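Local coordinates for putative uncharacterized protein PH0242 (Pyrococcus horikoshii, PDB 3VU1), which belongs to the AglB family of archaeal oligosaccharyltransferases and is represented here by its C-terminal globular domain, modelled with a bound calcium ion, at residues 294-299 against 340-345; 279-284 against 325-330; 8-13 against 240-245. All blocks are in the same frame, centred on the assembly; numbering follows the deposited sequence.

Contact 3 comes first along the chain, joining residues 8-13 to 240-245. Contacts 2 and 1 follow with alternating segments, in the order 279-284, 294-299, 325-330, 340-345, all in the Peripheral 1 domain. Contact 2 lies in a four-stranded antiparallel sheet and contact 1 in a larger one. Their centres are 13 Å apart, and Leu295 CD1 lies 4.0 Å from Ile325 CG2, so the chain passes back and forth between two packed sheets. Contact 3 sets the loop before helix 13-23 against the hairpin of a third sheet: its nearest atoms are about 19 Å from either of the others. It ties the modelled N-terminal end to a hairpin 227 residues later.

Contact 1 of 3, residues 294-299 against 340-345; sequences TLYVYA and ILAQKG
Ile340 sets its side chain against two tyrosines of the neighbouring antiparallel strand, its CG1 branch lying mainly on Tyr298 and its CG2 methyl mainly on Tyr296. CG1 lies over one face of Tyr298, 4.2 Å from the ring centroid and 19° off the ring normal, a CH-pi contact displaced toward the rim carbons CE2 and CZ; the two side chains cross at about a right angle. Ile340 CG2 is anti to the backbone N and meets CD1 of Tyr296 at 3.8 Å, an oblique approach. The same Tyr296 ring turns its edge to Ala342, with CE1 4.0 Å from CB. With CG beside the backbone N (chi1 -58°), the Tyr296 ring lies by both Ile340 CG2 and Ala342 CB. On the other face of the sheet the contact is slighter: Leu295 CD2 reaches Leu341 CD1 at 4.2 Å. Four backbone hydrogen bonds fix the register, pairing Thr294 with Ala342 and Tyr296 with Ile340. Tyr296 N to Ile340 O measures 2.8 Å, and that oxygen also receives a CA-H...O contact from Leu295 CA at 3.4 Å. At the far end of the Tyr298 ring, OH is hydrogen-bonded to Glu480 on strand 464-487. The contact is therefore apolar between side chains and polar along the backbone, and Tyr298 combines both characters: its ring face takes an aliphatic branch while its hydroxyl bonds to a carboxylate on another strand of the sheet.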
ATOM      1  N   THR A 294      10.505  12.084 -15.779  1.00 40.77           N
ATOM      2  CA  THR A 294       9.784  12.775 -16.850  1.00 42.43           C
ATOM      3  C   THR A 294       8.274  12.560 -16.711  1.00 42.62           C
ATOM      4  O   THR A 294       7.841  11.429 -16.483  1.00 44.36           O
ATOM      5  CB  THR A 294      10.223  12.248 -18.228  1.00 42.25           C
ATOM      6  OG1 THR A 294      11.643  12.225 -18.270  1.00 44.11           O
ATOM      7  CG2 THR A 294       9.707  13.133 -19.354  1.00 41.86           C
ATOM      8  N   LEU A 295       7.487  13.633 -16.861  1.00 40.28           N
ATOM      9  CA  LEU A 295       6.028  13.532 -16.897  1.00 39.82           C
ATOM     10  C   LEU A 295       5.465  13.428 -18.323  1.00 41.06           C
ATOM     11  O   LEU A 295       5.887  14.165 -19.228  1.00 41.89           O
ATOM     12  CB  LEU A 295       5.402  14.717 -16.198  1.00 41.44           C
ATOM     13  CG  LEU A 295       5.938  14.988 -14.808  1.00 46.93           C
ATOM     14  CD1 LEU A 295       5.363  16.280 -14.241  1.00 47.93           C
ATOM     15  CD2 LEU A 295       5.619  13.814 -13.903  1.00 49.86           C
ATOM     16  N   TYR A 296       4.512  12.518 -18.524  1.00 37.70           N
ATOM     17  CA  TYR A 296       3.812  12.450 -19.805  1.00 37.74           C
ATOM     18  C   TYR A 296       2.319  12.439 -19.652  1.00 37.24           C
ATOM     19  O   TYR A 296       1.786  12.210 -18.563  1.00 37.24           O
ATOM     20  CB  TYR A 296       4.172  11.203 -20.565  1.00 37.41           C
ATOM     21  CG  TYR A 296       5.626  11.052 -20.846  1.00 43.41           C
ATOM     22  CD1 TYR A 296       6.466  10.422 -19.930  1.00 44.03           C
ATOM     23  CD2 TYR A 296       6.174  11.509 -22.047  1.00 46.72           C
ATOM     24  CE1 TYR A 296       7.806  10.249 -20.201  1.00 46.76           C
ATOM     25  CE2 TYR A 296       7.524  11.337 -22.334  1.00 46.40           C
ATOM     26  CZ  TYR A 296       8.327  10.705 -21.406  1.00 46.87           C
ATOM     27  OH  TYR A 296       9.656  10.546 -21.654  1.00 47.53           O
ATOM     28  N   VAL A 297       1.648  12.704 -20.763  1.00 36.61           N
ATOM     29  CA  VAL A 297       0.241  12.383 -20.914  1.00 36.69           C
ATOM     30  C   VAL A 297       0.129  11.460 -22.135  1.00 38.76           C
ATOM     31  O   VAL A 297       0.678  11.754 -23.221  1.00 41.79           O
ATOM     32  CB  VAL A 297      -0.625  13.659 -21.044  1.00 37.72           C
ATOM     33  CG1 VAL A 297      -2.088  13.306 -21.257  1.00 38.84           C
ATOM     34  CG2 VAL A 297      -0.510  14.516 -19.789  1.00 37.39           C
ATOM     35  N   TYR A 298      -0.507  10.313 -21.940  1.00 38.64           N
ATOM     36  CA  TYR A 298      -0.802   9.406 -23.047  1.00 41.14           C
ATOM     37  C   TYR A 298      -2.284   9.548 -23.368  1.00 40.01           C
ATOM     38  O   TYR A 298      -3.135   9.280 -22.510  1.00 40.69           O
ATOM     39  CB  TYR A 298      -0.521   7.945 -22.666  1.00 44.68           C
ATOM     40  CG  TYR A 298       0.928   7.537 -22.434  1.00 47.44           C
ATOM     41  CD1 TYR A 298       1.964   8.472 -22.489  1.00 45.87           C
ATOM     42  CD2 TYR A 298       1.256   6.209 -22.111  1.00 45.08           C
ATOM     43  CE1 TYR A 298       3.282   8.101 -22.266  1.00 47.22           C
ATOM     44  CE2 TYR A 298       2.575   5.834 -21.879  1.00 48.37           C
ATOM     45  CZ  TYR A 298       3.590   6.782 -21.960  1.00 48.88           C
ATOM     46  OH  TYR A 298       4.923   6.446 -21.734  1.00 49.27           O
ATOM     47  N   ALA A 299      -2.597   9.978 -24.586  1.00 40.66           N
ATOM     48  CA  ALA A 299      -3.987   9.976 -25.063  1.00 43.49           C
ATOM     49  C   ALA A 299      -4.353   8.567 -25.480  1.00 45.33           C
ATOM     50  O   ALA A 299      -3.589   7.899 -26.179  1.00 46.86           O
ATOM     51  CB  ALA A 299      -4.159  10.926 -26.240  1.00 42.09           C
ATOM     52  N   ILE A 340       1.583   9.809 -16.868  1.00 37.71           N
ATOM     53  CA  ILE A 340       2.708   8.915 -16.598  1.00 38.34           C
ATOM     54  C   ILE A 340       3.903   9.610 -15.938  1.00 36.53           C
ATOM     55  O   ILE A 340       4.334  10.675 -16.376  1.00 37.33           O
ATOM     56  CB  ILE A 340       3.174   8.191 -17.891  1.00 38.63           C
ATOM     57  CG1 ILE A 340       2.481   6.836 -18.034  1.00 38.13           C
ATOM     58  CG2 ILE A 340       4.647   7.855 -17.825  1.00 36.95           C
ATOM     59  CD1 ILE A 340       0.996   6.940 -18.175  1.00 36.27           C
ATOM     60  N   LEU A 341       4.429   9.004 -14.884  1.00 34.30           N
ATOM     61  CA  LEU A 341       5.727   9.399 -14.384  1.00 33.20           C
ATOM     62  C   LEU A 341       6.716   8.343 -14.852  1.00 33.24           C
ATOM     63  O   LEU A 341       6.522   7.156 -14.610  1.00 34.75           O
ATOM     64  CB  LEU A 341       5.717   9.519 -12.857  1.00 33.51           C
ATOM     65  CG  LEU A 341       7.014  10.093 -12.240  1.00 37.19           C
ATOM     66  CD1 LEU A 341       6.699  10.972 -11.052  1.00 36.33           C
ATOM     67  CD2 LEU A 341       8.055   9.031 -11.843  1.00 36.29           C
ATOM     68  N   ALA A 342       7.757   8.752 -15.564  1.00 33.10           N
ATOM     69  CA  ALA A 342       8.822   7.798 -15.908  1.00 33.28           C
ATOM     70  C   ALA A 342      10.105   8.145 -15.138  1.00 34.85           C
ATOM     71  O   ALA A 342      10.510   9.314 -15.071  1.00 35.18           O
ATOM     72  CB  ALA A 342       9.057   7.697 -17.400  1.00 27.61           C
ATOM     73  N   GLN A 343      10.676   7.115 -14.510  1.00 33.28           N
ATOM     74  CA  GLN A 343      11.931   7.191 -13.786  1.00 33.77           C
ATOM     75  C   GLN A 343      12.537   5.764 -13.638  1.00 35.82           C
ATOM     76  O   GLN A 343      11.994   4.769 -14.151  1.00 37.82           O
ATOM     77  CB  GLN A 343      11.755   7.921 -12.441  1.00 31.40           C
ATOM     78  CG  GLN A 343      11.183   7.081 -11.319  1.00 29.23           C
ATOM     79  CD  GLN A 343      11.191   7.792  -9.994  1.00 29.30           C
ATOM     80  OE1 GLN A 343      11.082   9.002  -9.944  1.00 33.38           O
ATOM     81  NE2 GLN A 343      11.296   7.042  -8.907  1.00 28.80           N
ATOM     82  N   LYS A 344      13.688   5.684 -12.995  1.00 35.67           N
ATOM     83  CA  LYS A 344      14.361   4.425 -12.790  1.00 36.95           C
ATOM     84  C   LYS A 344      13.632   3.538 -11.776  1.00 35.71           C
ATOM     85  O   LYS A 344      13.239   4.005 -10.702  1.00 34.94           O
ATOM     86  CB  LYS A 344      15.778   4.691 -12.291  1.00 38.18           C
ATOM     87  CG  LYS A 344      16.708   5.293 -13.319  1.00 41.76           C
ATOM     88  CD  LYS A 344      16.921   4.347 -14.488  1.00 47.77           C
ATOM     89  CE  LYS A 344      18.040   4.814 -15.406  1.00 52.01           C
ATOM     90  NZ  LYS A 344      17.548   4.760 -16.818  1.00 54.63           N
ATOM     91  N   GLY A 345      13.474   2.258 -12.097  1.00 33.33           N
ATOM     92  CA  GLY A 345      12.913   1.344 -11.125  1.00 33.57           C
ATOM     93  C   GLY A 345      12.933  -0.094 -11.570  1.00 34.91           C
ATOM     94  O   GLY A 345      13.336  -0.385 -12.684  1.00 36.44           O
TER

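Contact 2 of 3, residues 279-284 against 325-330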
ATOM      1  N   LEU A 279      -2.589  23.115 -15.792  1.00 36.88           N
ATOM      2  CA  LEU A 279      -3.020  22.187 -14.756  1.00 35.00           C
ATOM      3  C   LEU A 279      -2.079  22.250 -13.573  1.00 35.64           C
ATOM      4  O   LEU A 279      -0.855  22.436 -13.735  1.00 39.52           O
ATOM      5  CB  LEU A 279      -3.052  20.764 -15.317  1.00 33.89           C
ATOM      6  CG  LEU A 279      -3.897  20.489 -16.560  1.00 33.97           C
ATOM      7  CD1 LEU A 279      -3.632  19.075 -17.044  1.00 31.80           C
ATOM      8  CD2 LEU A 279      -5.380  20.694 -16.265  1.00 32.97           C
ATOM      9  N   ARG A 280      -2.654  22.120 -12.385  1.00 33.95           N
ATOM     10  CA  ARG A 280      -1.892  21.940 -11.183  1.00 35.32           C
ATOM     11  C   ARG A 280      -2.107  20.501 -10.737  1.00 36.39           C
ATOM     12  O   ARG A 280      -3.242  20.127 -10.398  1.00 39.65           O
ATOM     13  CB  ARG A 280      -2.327  22.919 -10.091  1.00 36.34           C
ATOM     14  CG  ARG A 280      -1.302  23.011  -8.956  1.00 40.66           C
ATOM     15  CD  ARG A 280      -1.874  23.672  -7.719  1.00 42.77           C
ATOM     16  NE  ARG A 280      -1.670  25.115  -7.740  1.00 47.94           N
ATOM     17  CZ  ARG A 280      -2.548  26.006  -7.279  1.00 49.27           C
ATOM     18  NH1 ARG A 280      -3.726  25.649  -6.767  1.00 46.55           N
ATOM     19  NH2 ARG A 280      -2.246  27.277  -7.347  1.00 51.42           N
ATOM     20  N   LEU A 281      -1.036  19.698 -10.776  1.00 33.28           N
ATOM     21  CA  LEU A 281      -1.065  18.291 -10.346  1.00 32.10           C
ATOM     22  C   LEU A 281      -0.574  18.082  -8.902  1.00 32.98           C
ATOM     23  O   LEU A 281       0.569  18.423  -8.538  1.00 34.06           O
ATOM     24  CB  LEU A 281      -0.259  17.461 -11.333  1.00 31.11           C
ATOM     25  CG  LEU A 281      -0.505  17.913 -12.783  1.00 31.94           C
ATOM     26  CD1 LEU A 281       0.400  17.165 -13.743  1.00 30.75           C
ATOM     27  CD2 LEU A 281      -1.958  17.748 -13.217  1.00 30.00           C
ATOM     28  N   TYR A 282      -1.448  17.551  -8.065  1.00 34.75           N
ATOM     29  CA  TYR A 282      -1.105  17.282  -6.668  1.00 37.40           C
ATOM     30  C   TYR A 282      -0.629  15.841  -6.568  1.00 37.86           C
ATOM     31  O   TYR A 282      -1.389  14.903  -6.792  1.00 40.17           O
ATOM     32  CB  TYR A 282      -2.303  17.494  -5.762  1.00 40.68           C
ATOM     33  CG  TYR A 282      -2.711  18.931  -5.600  1.00 47.57           C
ATOM     34  CD1 TYR A 282      -3.379  19.607  -6.637  1.00 51.03           C
ATOM     35  CD2 TYR A 282      -2.457  19.624  -4.405  1.00 49.22           C
ATOM     36  CE1 TYR A 282      -3.768  20.928  -6.491  1.00 53.24           C
ATOM     37  CE2 TYR A 282      -2.847  20.952  -4.248  1.00 51.61           C
ATOM     38  CZ  TYR A 282      -3.498  21.595  -5.293  1.00 55.36           C
ATOM     39  OH  TYR A 282      -3.899  22.896  -5.161  1.00 60.20           O
ATOM     40  N   ILE A 283       0.642  15.679  -6.241  1.00 38.12           N
ATOM     41  CA  ILE A 283       1.307  14.392  -6.352  1.00 35.80           C
ATOM     42  C   ILE A 283       1.457  13.707  -5.001  1.00 35.77           C
ATOM     43  O   ILE A 283       1.855  14.323  -4.004  1.00 36.96           O
ATOM     44  CB  ILE A 283       2.659  14.558  -7.056  1.00 34.74           C
ATOM     45  CG1 ILE A 283       2.377  14.841  -8.539  1.00 36.03           C
ATOM     46  CG2 ILE A 283       3.540  13.334  -6.835  1.00 32.65           C
ATOM     47  CD1 ILE A 283       3.589  15.056  -9.427  1.00 35.09           C
ATOM     48  N   SER A 284       1.106  12.431  -4.967  1.00 34.12           N
ATOM     49  CA  SER A 284       1.405  11.599  -3.815  1.00 32.14           C
ATOM     50  C   SER A 284       2.464  10.560  -4.176  1.00 30.01           C
ATOM     51  O   SER A 284       2.239   9.731  -5.051  1.00 32.09           O
ATOM     52  CB  SER A 284       0.133  10.940  -3.317  1.00 32.51           C
ATOM     53  OG  SER A 284       0.452   9.964  -2.364  1.00 34.73           O
ATOM     54  N   ILE A 325       2.644  20.580  -8.810  1.00 41.45           N
ATOM     55  CA  ILE A 325       3.389  20.842 -10.027  1.00 41.31           C
ATOM     56  C   ILE A 325       2.468  21.402 -11.099  1.00 42.98           C
ATOM     57  O   ILE A 325       1.366  20.886 -11.293  1.00 44.77           O
ATOM     58  CB  ILE A 325       4.042  19.539 -10.512  1.00 42.93           C
ATOM     59  CG1 ILE A 325       5.462  19.492 -10.013  1.00 46.13           C
ATOM     60  CG2 ILE A 325       4.077  19.399 -12.018  1.00 41.55           C
ATOM     61  CD1 ILE A 325       6.155  18.225 -10.426  1.00 52.49           C
ATOM     62  N   ILE A 326       2.933  22.436 -11.803  1.00 42.41           N
ATOM     63  CA  ILE A 326       2.104  23.139 -12.779  1.00 41.51           C
ATOM     64  C   ILE A 326       2.581  22.761 -14.148  1.00 41.43           C
ATOM     65  O   ILE A 326       3.771  22.815 -14.390  1.00 44.98           O
ATOM     66  CB  ILE A 326       2.165  24.672 -12.595  1.00 39.44           C
ATOM     67  CG1 ILE A 326       1.453  25.044 -11.289  1.00 39.58           C
ATOM     68  CG2 ILE A 326       1.519  25.371 -13.774  1.00 36.99           C
ATOM     69  CD1 ILE A 326       1.427  26.516 -10.942  1.00 39.12           C
ATOM     70  N   VAL A 327       1.670  22.353 -15.032  1.00 40.25           N
ATOM     71  CA  VAL A 327       2.059  22.002 -16.395  1.00 39.52           C
ATOM     72  C   VAL A 327       1.141  22.681 -17.383  1.00 43.00           C
ATOM     73  O   VAL A 327       0.037  23.096 -17.012  1.00 46.54           O
ATOM     74  CB  VAL A 327       2.056  20.474 -16.668  1.00 41.02           C
ATOM     75  CG1 VAL A 327       3.026  19.751 -15.753  1.00 40.42           C
ATOM     76  CG2 VAL A 327       0.658  19.879 -16.553  1.00 41.23           C
ATOM     77  N   ASN A 328       1.612  22.798 -18.631  1.00 42.85           N
ATOM     78  CA  ASN A 328       0.814  23.277 -19.771  1.00 40.63           C
ATOM     79  C   ASN A 328       0.748  22.227 -20.854  1.00 40.76           C
ATOM     80  O   ASN A 328       1.771  21.754 -21.311  1.00 43.72           O
ATOM     81  CB  ASN A 328       1.415  24.551 -20.345  1.00 38.52           C
ATOM     82  CG  ASN A 328       1.068  25.752 -19.519  1.00 42.65           C
ATOM     83  OD1 ASN A 328       1.797  26.112 -18.611  1.00 45.80           O
ATOM     84  ND2 ASN A 328      -0.090  26.344 -19.784  1.00 45.63           N
ATOM     85  N   VAL A 329      -0.448  21.862 -21.280  1.00 39.93           N
ATOM     86  CA  VAL A 329      -0.580  20.762 -22.208  1.00 38.17           C
ATOM     87  C   VAL A 329      -1.678  21.002 -23.237  1.00 39.28           C
ATOM     88  O   VAL A 329      -2.730  21.560 -22.926  1.00 41.21           O
ATOM     89  CB  VAL A 329      -0.792  19.422 -21.441  1.00 39.92           C
ATOM     90  CG1 VAL A 329      -2.106  19.407 -20.640  1.00 37.66           C
ATOM     91  CG2 VAL A 329      -0.690  18.225 -22.384  1.00 38.71           C
ATOM     92  N   THR A 330      -1.426  20.587 -24.471  1.00 39.24           N
ATOM     93  CA  THR A 330      -2.485  20.543 -25.455  1.00 39.55           C
ATOM     94  C   THR A 330      -2.915  19.094 -25.604  1.00 41.95           C
ATOM     95  O   THR A 330      -2.179  18.280 -26.179  1.00 44.20           O
ATOM     96  CB  THR A 330      -2.036  21.104 -26.820  1.00 39.32           C
ATOM     97  OG1 THR A 330      -1.438  22.403 -26.639  1.00 39.86           O
ATOM     98  CG2 THR A 330      -3.239  21.216 -27.753  1.00 36.38           C
TER
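Val327 places one methyl against two leucines of the opposing strand: CG2 lies 3.9 Å from Leu281 CD1 and 4.0 Å from Leu279 CB. This methyl stands between the backbone N and the carbonyl carbon (chi1 -60° puts CG1 anti to that carbon instead), while the Leu281 side chain crosses that of Val327 at about a right angle. Leu279 extends the apolar row with its other end, CD1 meeting Val329 CG1 at 3.9 Å in an oblique approach. At the opposite end of the segments, Ile283 and Ile325 touch through their CD1 methyls at 4.2 Å. What aligns these groups is the antiparallel backbone, in which Leu279 and Val327 form one hydrogen-bonded pair and Leu281 and Ile325 another; Leu281 N to Ile325 O is 2.7 Å. The intervening pair lies on the other face, with Arg280 CG and Ile326 CG1 4.1 Å apart. Beyond CG the arginine chain bends at chi3 (-90°), and its guanidinium group finds partners outside the pair: NH1 makes a salt bridge with Glu259, and Trp266 provides a cation-pi contact. Strand 275-285 runs between 253-262 and 325-331, the latter outermost in this chain's four-stranded sheet. The face carrying Val327, Val329, Ile325 and Ile283 packs on Val311 and Ile314 of strand 304-314, while Ser284 touches helix 228-235 just before the calcium-site residue Ala285.

Contact 3 of 3, residues 8-13 against 240-245; sequences IEVTGW and YQYGSV
Thr11 and Gly12 lie against a type II' turn running from Tyr242 to Val245, with Gly12 CA 4.3 Å from Gly243 CA and a single hydrogen bond, Ser244 N to Thr11 O at 2.7 Å, across the segments. Gly12 CA makes a CA-H...O contact with Tyr242 O; at phi 116° a CB there would strike that oxygen and Thr11 O, which calls for glycine, and positive phi favours it at Gly243 too. Among the side chains, Val245 CG2 sits over one face of the Trp13 indole, 3.7 Å from the centroid of the five-membered ring. It is offset toward the rim, nearest CD1 at 3.6 Å. This methyl is anti to the carbonyl carbon of Val245, beside the backbone N, and the two side chains cross at about a right angle. Tyr242 instead offers its ring edge: Val10 CG1 meets CE2 at 3.7 Å, near the ring plane, with Gly12 CA close to the same edge. Further out, Trp13 stacks with Tyr36 and meets Tyr90 and Trp34 edge to face, forming an aromatic cluster. Thr11 OG1 accepts from Trp13 N at 3.2 Å, which defines an ST turn, and Gly12 is the N-cap of helix 13-23. Tyr242 and Val245 exchange two backbone hydrogen bonds, as expected of a two-residue beta-hairpin with a type II' turn. Here that hairpin, joining strands 236-242 and 245-250, meets the start of a helix.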
ATOM      1  N   ILE A   8     -24.074 -20.542   2.027  1.00 88.23           N
ATOM      2  CA  ILE A   8     -22.608 -20.456   2.113  1.00 71.50           C
ATOM      3  C   ILE A   8     -22.167 -19.012   2.347  1.00 74.35           C
ATOM      4  O   ILE A   8     -22.803 -18.081   1.829  1.00 78.47           O
ATOM      5  CB  ILE A   8     -21.873 -21.029   0.863  1.00 63.33           C
ATOM      6  CG1 ILE A   8     -22.313 -20.355  -0.440  1.00 61.16           C
ATOM      7  CG2 ILE A   8     -22.033 -22.538   0.764  1.00 63.29           C
ATOM      8  CD1 ILE A   8     -21.302 -20.522  -1.564  1.00 58.26           C
ATOM      9  N   GLU A   9     -21.105 -18.823   3.138  1.00 69.33           N
ATOM     10  CA  GLU A   9     -20.477 -17.506   3.259  1.00 58.11           C
ATOM     11  C   GLU A   9     -19.355 -17.372   2.229  1.00 53.28           C
ATOM     12  O   GLU A   9     -18.340 -18.055   2.297  1.00 53.84           O
ATOM     13  CB  GLU A   9     -19.977 -17.244   4.676  1.00 64.27           C
ATOM     14  CG  GLU A   9     -20.512 -15.958   5.278  1.00 80.91           C
ATOM     15  CD  GLU A   9     -22.044 -15.876   5.244  1.00 92.73           C
ATOM     16  OE1 GLU A   9     -22.616 -15.445   4.208  1.00 90.19           O
ATOM     17  OE2 GLU A   9     -22.684 -16.234   6.262  1.00 91.30           O
ATOM     18  N   VAL A  10     -19.580 -16.509   1.247  1.00 48.17           N
ATOM     19  CA  VAL A  10     -18.609 -16.198   0.217  1.00 40.79           C
ATOM     20  C   VAL A  10     -17.650 -15.148   0.776  1.00 38.97           C
ATOM     21  O   VAL A  10     -18.063 -14.031   1.073  1.00 37.39           O
ATOM     22  CB  VAL A  10     -19.324 -15.669  -1.051  1.00 38.20           C
ATOM     23  CG1 VAL A  10     -18.330 -15.435  -2.182  1.00 35.43           C
ATOM     24  CG2 VAL A  10     -20.416 -16.641  -1.488  1.00 33.48           C
ATOM     25  N   THR A  11     -16.372 -15.506   0.918  1.00 38.61           N
ATOM     26  CA  THR A  11     -15.377 -14.589   1.501  1.00 33.48           C
ATOM     27  C   THR A  11     -14.966 -13.544   0.497  1.00 33.06           C
ATOM     28  O   THR A  11     -14.672 -12.404   0.873  1.00 32.18           O
ATOM     29  CB  THR A  11     -14.094 -15.305   1.945  1.00 32.62           C
ATOM     30  OG1 THR A  11     -13.485 -15.948   0.817  1.00 33.41           O
ATOM     31  CG2 THR A  11     -14.384 -16.312   3.006  1.00 33.11           C
ATOM     32  N   GLY A  12     -14.935 -13.950  -0.775  1.00 31.75           N
ATOM     33  CA  GLY A  12     -14.530 -13.075  -1.871  1.00 30.78           C
ATOM     34  C   GLY A  12     -13.274 -13.585  -2.543  1.00 32.08           C
ATOM     35  O   GLY A  12     -12.995 -13.238  -3.687  1.00 32.41           O
ATOM     36  N   TRP A  13     -12.534 -14.444  -1.847  1.00 30.66           N
ATOM     37  CA  TRP A  13     -11.225 -14.903  -2.340  1.00 31.91           C
ATOM     38  C   TRP A  13     -11.236 -15.651  -3.630  1.00 31.65           C
ATOM     39  O   TRP A  13     -10.323 -15.501  -4.453  1.00 31.81           O
ATOM     40  CB  TRP A  13     -10.504 -15.736  -1.270  1.00 30.67           C
ATOM     41  CG  TRP A  13      -9.812 -14.871  -0.268  1.00 28.43           C
ATOM     42  CD1 TRP A  13     -10.285 -14.431   0.973  1.00 28.48           C
ATOM     43  CD2 TRP A  13      -8.496 -14.270  -0.411  1.00 27.37           C
ATOM     44  NE1 TRP A  13      -9.350 -13.637   1.610  1.00 27.97           N
ATOM     45  CE2 TRP A  13      -8.260 -13.485   0.820  1.00 27.24           C
ATOM     46  CE3 TRP A  13      -7.519 -14.318  -1.376  1.00 26.73           C
ATOM     47  CZ2 TRP A  13      -7.093 -12.790   1.024  1.00 27.27           C
ATOM     48  CZ3 TRP A  13      -6.331 -13.612  -1.153  1.00 27.56           C
ATOM     49  CH2 TRP A  13      -6.124 -12.874   0.011  1.00 27.83           C
ATOM     50  N   TYR A 240     -11.240  -4.103  -7.997  1.00 32.75           N
ATOM     51  CA  TYR A 240     -12.189  -5.220  -7.913  1.00 33.62           C
ATOM     52  C   TYR A 240     -12.540  -5.437  -6.464  1.00 35.26           C
ATOM     53  O   TYR A 240     -11.672  -5.310  -5.592  1.00 36.65           O
ATOM     54  CB  TYR A 240     -11.592  -6.509  -8.479  1.00 35.42           C
ATOM     55  CG  TYR A 240     -12.567  -7.662  -8.524  1.00 39.49           C
ATOM     56  CD1 TYR A 240     -12.526  -8.695  -7.584  1.00 41.73           C
ATOM     57  CD2 TYR A 240     -13.529  -7.725  -9.514  1.00 40.64           C
ATOM     58  CE1 TYR A 240     -13.429  -9.751  -7.641  1.00 44.42           C
ATOM     59  CE2 TYR A 240     -14.422  -8.766  -9.590  1.00 39.72           C
ATOM     60  CZ  TYR A 240     -14.389  -9.775  -8.660  1.00 43.72           C
ATOM     61  OH  TYR A 240     -15.331 -10.785  -8.779  1.00 42.01           O
ATOM     62  N   GLN A 241     -13.809  -5.744  -6.214  1.00 35.41           N
ATOM     63  CA  GLN A 241     -14.296  -6.153  -4.897  1.00 39.55           C
ATOM     64  C   GLN A 241     -15.374  -7.213  -4.967  1.00 41.53           C
ATOM     65  O   GLN A 241     -16.139  -7.291  -5.930  1.00 40.96           O
ATOM     66  CB  GLN A 241     -14.801  -4.998  -4.030  1.00 46.07           C
ATOM     67  CG  GLN A 241     -15.580  -3.903  -4.730  1.00 51.89           C
ATOM     68  CD  GLN A 241     -15.394  -2.556  -4.037  1.00 61.84           C
ATOM     69  OE1 GLN A 241     -14.801  -1.615  -4.604  1.00 58.56           O
ATOM     70  NE2 GLN A 241     -15.867  -2.468  -2.783  1.00 63.51           N
ATOM     71  N   TYR A 242     -15.411  -8.030  -3.921  1.00 40.28           N
ATOM     72  CA  TYR A 242     -16.320  -9.131  -3.822  1.00 37.24           C
ATOM     73  C   TYR A 242     -16.309  -9.634  -2.392  1.00 38.62           C
ATOM     74  O   TYR A 242     -15.242  -9.855  -1.787  1.00 39.71           O
ATOM     75  CB  TYR A 242     -15.960 -10.242  -4.806  1.00 40.89           C
ATOM     76  CG  TYR A 242     -17.195 -11.010  -5.158  1.00 48.88           C
ATOM     77  CD1 TYR A 242     -17.923 -10.731  -6.334  1.00 52.06           C
ATOM     78  CD2 TYR A 242     -17.708 -11.960  -4.268  1.00 47.48           C
ATOM     79  CE1 TYR A 242     -19.102 -11.424  -6.619  1.00 52.96           C
ATOM     80  CE2 TYR A 242     -18.869 -12.656  -4.546  1.00 49.32           C
ATOM     81  CZ  TYR A 242     -19.561 -12.388  -5.707  1.00 53.29           C
ATOM     82  OH  TYR A 242     -20.707 -13.103  -5.919  1.00 56.96           O
ATOM     83  N   GLY A 243     -17.495  -9.813  -1.831  1.00 34.75           N
ATOM     84  CA  GLY A 243     -17.567 -10.311  -0.475  1.00 32.79           C
ATOM     85  C   GLY A 243     -16.786  -9.401   0.441  1.00 31.23           C
ATOM     86  O   GLY A 243     -17.077  -8.202   0.525  1.00 30.56           O
ATOM     87  N   SER A 244     -15.782  -9.970   1.107  1.00 29.82           N
ATOM     88  CA  SER A 244     -14.940  -9.236   2.043  1.00 27.61           C
ATOM     89  C   SER A 244     -13.529  -9.002   1.479  1.00 27.96           C
ATOM     90  O   SER A 244     -12.584  -8.847   2.250  1.00 28.10           O
ATOM     91  CB  SER A 244     -14.799 -10.042   3.308  1.00 28.94           C
ATOM     92  OG  SER A 244     -16.023 -10.187   3.969  1.00 31.68           O
ATOM     93  N   VAL A 245     -13.377  -9.007   0.156  1.00 25.62           N
ATOM     94  CA  VAL A 245     -12.087  -8.812  -0.441  1.00 28.01           C
ATOM     95  C   VAL A 245     -12.116  -7.597  -1.380  1.00 32.82           C
ATOM     96  O   VAL A 245     -12.960  -7.512  -2.286  1.00 34.17           O
ATOM     97  CB  VAL A 245     -11.625 -10.047  -1.256  1.00 28.32           C
ATOM     98  CG1 VAL A 245     -10.362  -9.743  -2.030  1.00 28.22           C
ATOM     99  CG2 VAL A 245     -11.385 -11.258  -0.372  1.00 28.18           C
TER